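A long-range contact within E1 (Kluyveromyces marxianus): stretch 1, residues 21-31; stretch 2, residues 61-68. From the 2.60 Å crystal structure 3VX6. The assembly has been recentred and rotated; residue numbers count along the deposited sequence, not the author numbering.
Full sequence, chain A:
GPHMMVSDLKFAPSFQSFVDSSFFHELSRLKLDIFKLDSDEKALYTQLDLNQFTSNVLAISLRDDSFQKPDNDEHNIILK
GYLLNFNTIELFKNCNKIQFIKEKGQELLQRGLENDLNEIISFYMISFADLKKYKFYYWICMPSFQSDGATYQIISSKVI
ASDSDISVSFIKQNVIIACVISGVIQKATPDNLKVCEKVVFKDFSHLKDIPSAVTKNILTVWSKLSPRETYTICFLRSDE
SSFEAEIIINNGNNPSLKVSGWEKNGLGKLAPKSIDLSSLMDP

Stretch 1 (21-31) SSFFHELSRLK
Stretch 2 (61-68) SLRDDSFQ

No clear hydrogen bond joins these two stretches, although they bury 498 Å² between them; a column of apolar side chains, L62, F23, F67 and L30, runs through the contact. S22 to K31 lie in a helix (phi -53 to -81°, psi about -40 to -55° over H25-L30, but only -15° at S22, -24° at F24 and -12° at K31), whereas 61-62 end a strand and the chain then turns through R63 (-110/-162) to Q68. The closest CA pair is F23 CA and D64 CA, 4.2 Å apart. F23 (chi1 t, chi2 -93°) is sandwiched: L62 CD1 (m, t rotamer) sits over one ring face, 4.2 Å from the centroid, and F67 CE2 lies over the opposite face, 3.3 Å from F23 CE2. The F23 and F67 planes are inclined by 20° with centroids 4.6 Å apart, but the rings are slid apart and barely overlap. F67 (chi1 m, chi2 -79°) points toward the helix, and L30 (m, t) sets CD1 over one of its faces, 3.5 Å from the centroid. E26 CG packs 3.4 Å from F67 CD2 and 3.2 Å from D64 O. E26 (t, p) also turns its carboxylate to R29, in a salt bridge of 3.2 Å from E26 OE1 to R29 NH1. From the same R29 NH1, a long salt bridge of 3.9 Å reaches D64 OD1. At the helix's early end, S22 OG (chi1 p) approaches D64 N at 3.0 Å.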

# COMPACT_ATOMS: atom_id res chain seq x y z
N SER A 21 -3.25 -21.12 0.86
CA SER A 21 -2.20 -22.06 1.22
C SER A 21 -1.25 -22.20 0.03
O SER A 21 -0.07 -22.51 0.20
CB SER A 21 -2.78 -23.42 1.60
OG SER A 21 -3.33 -24.08 0.48
N SER A 22 -1.77 -21.93 -1.17
CA SER A 22 -0.99 -22.03 -2.39
C SER A 22 0.16 -21.02 -2.45
O SER A 22 1.05 -21.15 -3.28
CB SER A 22 -1.88 -21.83 -3.61
OG SER A 22 -2.29 -20.48 -3.74
N PHE A 23 0.11 -20.02 -1.57
CA PHE A 23 1.16 -19.01 -1.52
C PHE A 23 2.33 -19.55 -0.73
O PHE A 23 3.48 -19.37 -1.12
CB PHE A 23 0.66 -17.75 -0.83
CG PHE A 23 1.74 -16.72 -0.60
CD1 PHE A 23 2.43 -16.69 0.60
CD2 PHE A 23 2.05 -15.80 -1.59
CE1 PHE A 23 3.42 -15.75 0.81
CE2 PHE A 23 3.04 -14.85 -1.39
CZ PHE A 23 3.73 -14.82 -0.19
N PHE A 24 2.02 -20.19 0.39
CA PHE A 24 3.05 -20.78 1.24
C PHE A 24 3.51 -22.06 0.60
O PHE A 24 4.61 -22.53 0.87
CB PHE A 24 2.50 -21.04 2.63
CG PHE A 24 2.43 -19.81 3.46
CD1 PHE A 24 1.22 -19.36 3.96
CD2 PHE A 24 3.58 -19.06 3.70
CE1 PHE A 24 1.16 -18.19 4.68
CE2 PHE A 24 3.52 -17.89 4.41
CZ PHE A 24 2.31 -17.45 4.91
N HIS A 25 2.65 -22.64 -0.22
CA HIS A 25 3.01 -23.85 -0.93
C HIS A 25 4.03 -23.36 -1.93
O HIS A 25 5.09 -23.95 -2.09
CB HIS A 25 1.79 -24.44 -1.64
CG HIS A 25 1.09 -25.51 -0.85
ND1 HIS A 25 0.67 -25.34 0.45
CD2 HIS A 25 0.73 -26.77 -1.20
CE1 HIS A 25 0.08 -26.44 0.87
NE2 HIS A 25 0.10 -27.33 -0.11
N GLU A 26 3.72 -22.25 -2.59
CA GLU A 26 4.62 -21.68 -3.57
C GLU A 26 5.84 -21.11 -2.87
O GLU A 26 6.96 -21.24 -3.36
CB GLU A 26 3.91 -20.59 -4.38
CG GLU A 26 4.76 -19.93 -5.47
CD GLU A 26 5.25 -20.89 -6.55
OE1 GLU A 26 4.90 -22.09 -6.50
OE2 GLU A 26 5.99 -20.44 -7.45
N LEU A 27 5.64 -20.49 -1.72
CA LEU A 27 6.77 -19.93 -0.98
C LEU A 27 7.66 -21.10 -0.66
O LEU A 27 8.87 -21.03 -0.83
CB LEU A 27 6.32 -19.26 0.32
CG LEU A 27 7.45 -18.80 1.25
CD1 LEU A 27 8.43 -17.92 0.49
CD2 LEU A 27 6.87 -18.06 2.43
N SER A 28 7.04 -22.18 -0.20
CA SER A 28 7.79 -23.39 0.13
C SER A 28 8.56 -23.82 -1.10
O SER A 28 9.78 -23.99 -1.04
CB SER A 28 6.83 -24.50 0.56
OG SER A 28 6.16 -24.18 1.76
N ARG A 29 7.86 -23.97 -2.21
CA ARG A 29 8.49 -24.37 -3.46
C ARG A 29 9.65 -23.43 -3.76
O ARG A 29 10.79 -23.87 -3.93
CB ARG A 29 7.47 -24.34 -4.60
CG ARG A 29 6.31 -25.34 -4.45
CD ARG A 29 5.07 -24.90 -5.23
NE ARG A 29 3.85 -25.45 -4.64
CZ ARG A 29 2.63 -24.94 -4.82
NH1 ARG A 29 2.45 -23.86 -5.59
NH2 ARG A 29 1.58 -25.50 -4.24
N LEU A 30 9.38 -22.13 -3.79
CA LEU A 30 10.42 -21.15 -4.08
C LEU A 30 11.56 -21.18 -3.06
O LEU A 30 12.72 -21.04 -3.43
CB LEU A 30 9.82 -19.75 -4.15
CG LEU A 30 9.04 -19.41 -5.42
CD1 LEU A 30 8.42 -18.05 -5.27
CD2 LEU A 30 9.96 -19.44 -6.63
N LYS A 31 11.22 -21.34 -1.79
CA LYS A 31 12.24 -21.40 -0.75
C LYS A 31 12.99 -22.71 -0.89
O LYS A 31 14.04 -22.91 -0.28
CB LYS A 31 11.63 -21.32 0.65
CG LYS A 31 12.68 -21.33 1.76
CD LYS A 31 12.07 -21.42 3.14
CE LYS A 31 13.16 -21.42 4.20
NZ LYS A 31 12.60 -21.56 5.57
N SER A 61 -4.53 -10.50 -2.37
CA SER A 61 -4.69 -11.94 -2.48
C SER A 61 -3.42 -12.56 -3.01
O SER A 61 -3.07 -12.45 -4.19
CB SER A 61 -5.88 -12.30 -3.36
OG SER A 61 -7.06 -12.31 -2.59
N LEU A 62 -2.71 -13.21 -2.10
CA LEU A 62 -1.46 -13.85 -2.40
C LEU A 62 -1.71 -15.33 -2.59
O LEU A 62 -1.98 -16.05 -1.64
CB LEU A 62 -0.47 -13.61 -1.26
CG LEU A 62 -0.12 -12.16 -0.98
CD1 LEU A 62 0.87 -12.07 0.16
CD2 LEU A 62 0.45 -11.54 -2.23
N ARG A 63 -1.65 -15.77 -3.84
CA ARG A 63 -1.85 -17.16 -4.17
C ARG A 63 -0.46 -17.59 -4.58
O ARG A 63 0.52 -16.92 -4.27
CB ARG A 63 -2.81 -17.30 -5.35
CG ARG A 63 -3.94 -16.28 -5.36
CD ARG A 63 -4.73 -16.30 -6.67
NE ARG A 63 -5.62 -15.15 -6.80
CZ ARG A 63 -6.59 -14.82 -5.94
NH1 ARG A 63 -6.81 -15.57 -4.86
NH2 ARG A 63 -7.36 -13.76 -6.17
N ASP A 64 -0.37 -18.70 -5.29
CA ASP A 64 0.93 -19.17 -5.75
C ASP A 64 1.46 -18.28 -6.86
O ASP A 64 2.67 -18.20 -7.08
CB ASP A 64 0.83 -20.63 -6.21
CG ASP A 64 -0.48 -20.95 -6.90
OD1 ASP A 64 -0.75 -22.15 -7.13
OD2 ASP A 64 -1.25 -20.02 -7.22
N ASP A 65 0.55 -17.58 -7.55
CA ASP A 65 0.94 -16.70 -8.64
C ASP A 65 1.53 -15.36 -8.17
O ASP A 65 2.22 -14.67 -8.92
CB ASP A 65 -0.26 -16.43 -9.57
CG ASP A 65 -1.41 -15.75 -8.85
OD1 ASP A 65 -2.23 -16.47 -8.22
OD2 ASP A 65 -1.49 -14.50 -8.91
N SER A 66 1.26 -15.00 -6.92
CA SER A 66 1.75 -13.75 -6.36
C SER A 66 3.25 -13.55 -6.45
O SER A 66 3.77 -12.49 -6.08
CB SER A 66 1.30 -13.62 -4.91
OG SER A 66 -0.10 -13.39 -4.86
N PHE A 67 3.97 -14.55 -6.94
CA PHE A 67 5.41 -14.43 -7.04
C PHE A 67 5.87 -14.10 -8.43
O PHE A 67 7.00 -13.64 -8.63
CB PHE A 67 6.06 -15.72 -6.55
CG PHE A 67 6.03 -15.87 -5.07
CD1 PHE A 67 6.94 -15.19 -4.27
CD2 PHE A 67 5.09 -16.69 -4.46
CE1 PHE A 67 6.92 -15.33 -2.89
CE2 PHE A 67 5.05 -16.83 -3.09
CZ PHE A 67 5.97 -16.15 -2.30
N GLN A 68 4.99 -14.32 -9.40
CA GLN A 68 5.33 -14.04 -10.79
C GLN A 68 4.79 -12.68 -11.23
O GLN A 68 3.64 -12.34 -10.96
CB GLN A 68 4.80 -15.14 -11.71
CG GLN A 68 5.55 -15.26 -13.04
CD GLN A 68 7.02 -15.68 -12.87
OE1 GLN A 68 7.80 -15.03 -12.17
NE2 GLN A 68 7.39 -16.79 -13.53